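Local coordinates for TonB-dependent siderophore receptor (PDB 5NEC), which probably imports ferric siderophores, and perhaps siderophore-drug conjugates, across the outer membrane of Pseudomonas aeruginosa with energy supplied through TonB, at residues Y707-Y712 and S718-R723. Numbering follows the deposited sequence.
Sequences YFDKAY and SQAAGR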
ATOM      1  N   TYR A 707      18.217  -7.326   5.002  1.00 45.33           N
ATOM      2  CA  TYR A 707      17.163  -7.091   5.970  1.00 45.22           C
ATOM      3  C   TYR A 707      15.845  -7.666   5.483  1.00 44.68           C
ATOM      4  O   TYR A 707      15.705  -8.060   4.323  1.00 41.93           O
ATOM      5  CB  TYR A 707      17.031  -5.590   6.314  1.00 46.49           C
ATOM      6  CG  TYR A 707      16.442  -4.721   5.212  1.00 46.39           C
ATOM      7  CD1 TYR A 707      15.061  -4.477   5.146  1.00 46.09           C
ATOM      8  CD2 TYR A 707      17.261  -4.144   4.239  1.00 45.80           C
ATOM      9  CE1 TYR A 707      14.520  -3.689   4.142  1.00 46.95           C
ATOM     10  CE2 TYR A 707      16.729  -3.343   3.239  1.00 46.34           C
ATOM     11  CZ  TYR A 707      15.362  -3.117   3.190  1.00 46.66           C
ATOM     12  OH  TYR A 707      14.839  -2.328   2.197  1.00 45.80           O
ATOM     13  N   PHE A 708      14.885  -7.699   6.394  1.00 45.88           N
ATOM     14  CA  PHE A 708      13.643  -8.385   6.178  1.00 46.75           C
ATOM     15  C   PHE A 708      12.499  -7.419   6.365  1.00 47.13           C
ATOM     16  O   PHE A 708      12.254  -6.916   7.462  1.00 48.11           O
ATOM     17  CB  PHE A 708      13.545  -9.568   7.135  1.00 47.64           C
ATOM     18  CG  PHE A 708      14.669 -10.544   6.979  1.00 47.30           C
ATOM     19  CD1 PHE A 708      14.579 -11.582   6.064  1.00 47.05           C
ATOM     20  CD2 PHE A 708      15.838 -10.406   7.727  1.00 48.76           C
ATOM     21  CE1 PHE A 708      15.634 -12.470   5.901  1.00 48.59           C
ATOM     22  CE2 PHE A 708      16.892 -11.288   7.572  1.00 47.93           C
ATOM     23  CZ  PHE A 708      16.797 -12.321   6.653  1.00 49.11           C
ATOM     24  N   ASP A 709      11.816  -7.173   5.255  1.00 48.39           N
ATOM     25  CA  ASP A 709      10.755  -6.166   5.159  1.00 48.45           C
ATOM     26  C   ASP A 709       9.356  -6.684   5.518  1.00 46.73           C
ATOM     27  O   ASP A 709       8.456  -5.881   5.656  1.00 46.15           O
ATOM     28  CB  ASP A 709      10.739  -5.547   3.749  1.00 48.82           C
ATOM     29  CG  ASP A 709      10.526  -6.574   2.637  1.00 49.29           C
ATOM     30  OD1 ASP A 709      10.857  -7.759   2.794  1.00 52.99           O
ATOM     31  OD2 ASP A 709      10.034  -6.191   1.577  1.00 52.59           O
ATOM     32  N   LYS A 710       9.162  -7.998   5.642  1.00 45.65           N
ATOM     33  CA  LYS A 710       7.884  -8.543   6.146  1.00 47.19           C
ATOM     34  C   LYS A 710       8.168  -9.721   7.059  1.00 44.77           C
ATOM     35  O   LYS A 710       8.938 -10.624   6.699  1.00 42.43           O
ATOM     36  CB  LYS A 710       6.963  -9.027   5.016  1.00 50.11           C
ATOM     37  CG  LYS A 710       6.687  -8.021   3.904  1.00 52.58           C
ATOM     38  CD  LYS A 710       6.174  -8.708   2.662  1.00 55.28           C
ATOM     39  CE  LYS A 710       6.028  -7.706   1.533  1.00 59.75           C
ATOM     40  NZ  LYS A 710       7.321  -7.114   1.108  1.00 61.32           N
ATOM     41  N   ALA A 711       7.555  -9.690   8.240  1.00 43.89           N
ATOM     42  CA  ALA A 711       7.643 -10.771   9.206  1.00 44.87           C
ATOM     43  C   ALA A 711       6.287 -11.445   9.249  1.00 44.37           C
ATOM     44  O   ALA A 711       5.321 -10.823   9.655  1.00 46.64           O
ATOM     45  CB  ALA A 711       7.997 -10.209  10.574  1.00 45.64           C
ATOM     46  N   TYR A 712       6.204 -12.697   8.822  1.00 44.44           N
ATOM     47  CA  TYR A 712       4.945 -13.450   8.889  1.00 44.30           C
ATOM     48  C   TYR A 712       4.773 -14.106  10.249  1.00 43.28           C
ATOM     49  O   TYR A 712       5.721 -14.251  11.013  1.00 43.96           O
ATOM     50  CB  TYR A 712       4.834 -14.455   7.728  1.00 45.72           C
ATOM     51  CG  TYR A 712       4.991 -13.748   6.400  1.00 48.82           C
ATOM     52  CD1 TYR A 712       4.033 -12.822   5.960  1.00 49.91           C
ATOM     53  CD2 TYR A 712       6.130 -13.934   5.616  1.00 51.45           C
ATOM     54  CE1 TYR A 712       4.182 -12.145   4.754  1.00 51.28           C
ATOM     55  CE2 TYR A 712       6.288 -13.269   4.409  1.00 52.37           C
ATOM     56  CZ  TYR A 712       5.317 -12.369   3.985  1.00 52.44           C
ATOM     57  OH  TYR A 712       5.506 -11.712   2.793  1.00 56.01           O
ATOM     58  N   SER A 718      10.189 -12.418   4.701  1.00 41.34           N
ATOM     59  CA  SER A 718      10.558 -11.975   3.370  1.00 41.36           C
ATOM     60  C   SER A 718      11.810 -11.129   3.450  1.00 39.89           C
ATOM     61  O   SER A 718      11.879 -10.233   4.267  1.00 41.01           O
ATOM     62  CB  SER A 718       9.428 -11.166   2.749  1.00 42.60           C
ATOM     63  OG  SER A 718       9.877 -10.565   1.551  1.00 45.99           O
ATOM     64  N   GLN A 719      12.778 -11.420   2.593  1.00 38.65           N
ATOM     65  CA  GLN A 719      14.029 -10.673   2.511  1.00 40.02           C
ATOM     66  C   GLN A 719      13.913  -9.584   1.446  1.00 40.34           C
ATOM     67  O   GLN A 719      13.435  -9.832   0.357  1.00 42.85           O
ATOM     68  CB  GLN A 719      15.193 -11.627   2.189  1.00 39.15           C
ATOM     69  CG  GLN A 719      16.565 -10.964   2.110  1.00 39.90           C
ATOM     70  CD  GLN A 719      17.701 -11.981   1.929  1.00 39.62           C
ATOM     71  OE1 GLN A 719      17.862 -12.910   2.729  1.00 40.28           O
ATOM     72  NE2 GLN A 719      18.496 -11.803   0.882  1.00 38.51           N
ATOM     73  N   ALA A 720      14.365  -8.378   1.749  1.00 41.73           N
ATOM     74  CA  ALA A 720      14.246  -7.258   0.822  1.00 42.23           C
ATOM     75  C   ALA A 720      15.336  -7.327  -0.215  1.00 43.61           C
ATOM     76  O   ALA A 720      16.275  -8.129  -0.117  1.00 46.73           O
ATOM     77  CB  ALA A 720      14.344  -5.936   1.568  1.00 42.88           C
ATOM     78  N   ALA A 721      15.224  -6.456  -1.204  1.00 43.57           N
ATOM     79  CA  ALA A 721      16.200  -6.383  -2.265  1.00 43.05           C
ATOM     80  C   ALA A 721      17.529  -5.889  -1.703  1.00 42.80           C
ATOM     81  O   ALA A 721      17.570  -5.161  -0.698  1.00 44.03           O
ATOM     82  CB  ALA A 721      15.698  -5.461  -3.361  1.00 43.41           C
ATOM     83  N   GLY A 722      18.615  -6.316  -2.335  1.00 42.97           N
ATOM     84  CA  GLY A 722      19.959  -5.796  -2.022  1.00 45.70           C
ATOM     85  C   GLY A 722      20.238  -4.490  -2.764  1.00 47.03           C
ATOM     86  O   GLY A 722      19.319  -3.867  -3.280  1.00 46.93           O
ATOM     87  N   ARG A 723      21.512  -4.089  -2.818  1.00 49.57           N
ATOM     88  CA  ARG A 723      21.933  -2.919  -3.575  1.00 50.33           C
ATOM     89  C   ARG A 723      21.491  -3.017  -5.037  1.00 48.40           C
ATOM     90  O   ARG A 723      21.710  -4.025  -5.706  1.00 45.87           O
ATOM     91  CB  ARG A 723      23.455  -2.676  -3.502  1.00 53.23           C
ATOM     92  CG  ARG A 723      23.902  -1.505  -4.368  1.00 56.19           C
ATOM     93  CD  ARG A 723      25.256  -0.933  -3.995  1.00 61.08           C
ATOM     94  NE  ARG A 723      26.292  -1.967  -3.972  1.00 65.58           N
ATOM     95  CZ  ARG A 723      27.100  -2.253  -2.940  1.00 69.95           C
ATOM     96  NH1 ARG A 723      27.064  -1.573  -1.789  1.00 71.62           N
ATOM     97  NH2 ARG A 723      27.982  -3.245  -3.056  1.00 70.86           N
TER
HETATM   98  O   HOH W   1      18.189  -7.041   1.910  1.00 36.16           O
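A short antiparallel beta hairpin, strands 708-711 and 716-719, brings K710 against S718 and Y707 against A720, and strand 244-245 lines up beside 716-719 to complete a small three-stranded sheet. S718 N donates to K710 O at 3.0 Å. The chain turns a corner at D709, and on its other side a single backbone hydrogen bond runs from A720 N to Y707 O, 2.9 Å. Between these two bonds, D709 N reaches S718 O only weakly. One water accepts from Y707 N and also lies within bonding distance of A720 O.

At this end of the pairing, A720 CB sits over one face of the Y707 ring as a CH-pi contact, 3.7 Å from the centroid and displaced toward the rim at CZ and CE1. With chi1 at 72°, the tyrosine ring folds back across its own backbone to meet that methyl, while its hydroxyl bonds to R680 on strand 674-688. The hairpin lies in the loop joining strands 693-700 and 724-733, the last two of the 22-stranded barrel characteristic of TonB-dependent receptors. F708 and Q719 share one face of it: F708 CE1 lies 3.8 Å from Q719 CB, and the amide plane stands 80° from the ring, its NE2 bonded to R265 O. K710 and S718 occupy the other face, CB to CB at 4.0 Å. S718 OG and D709 OD1 approach to 3.2 Å, although the hydroxyl proton has another acceptor within reach. D709 OD2 forms a salt bridge with K710 NZ at 2.9 Å, and that ammonium also bonds to Q71, within the plug domain's sequence range.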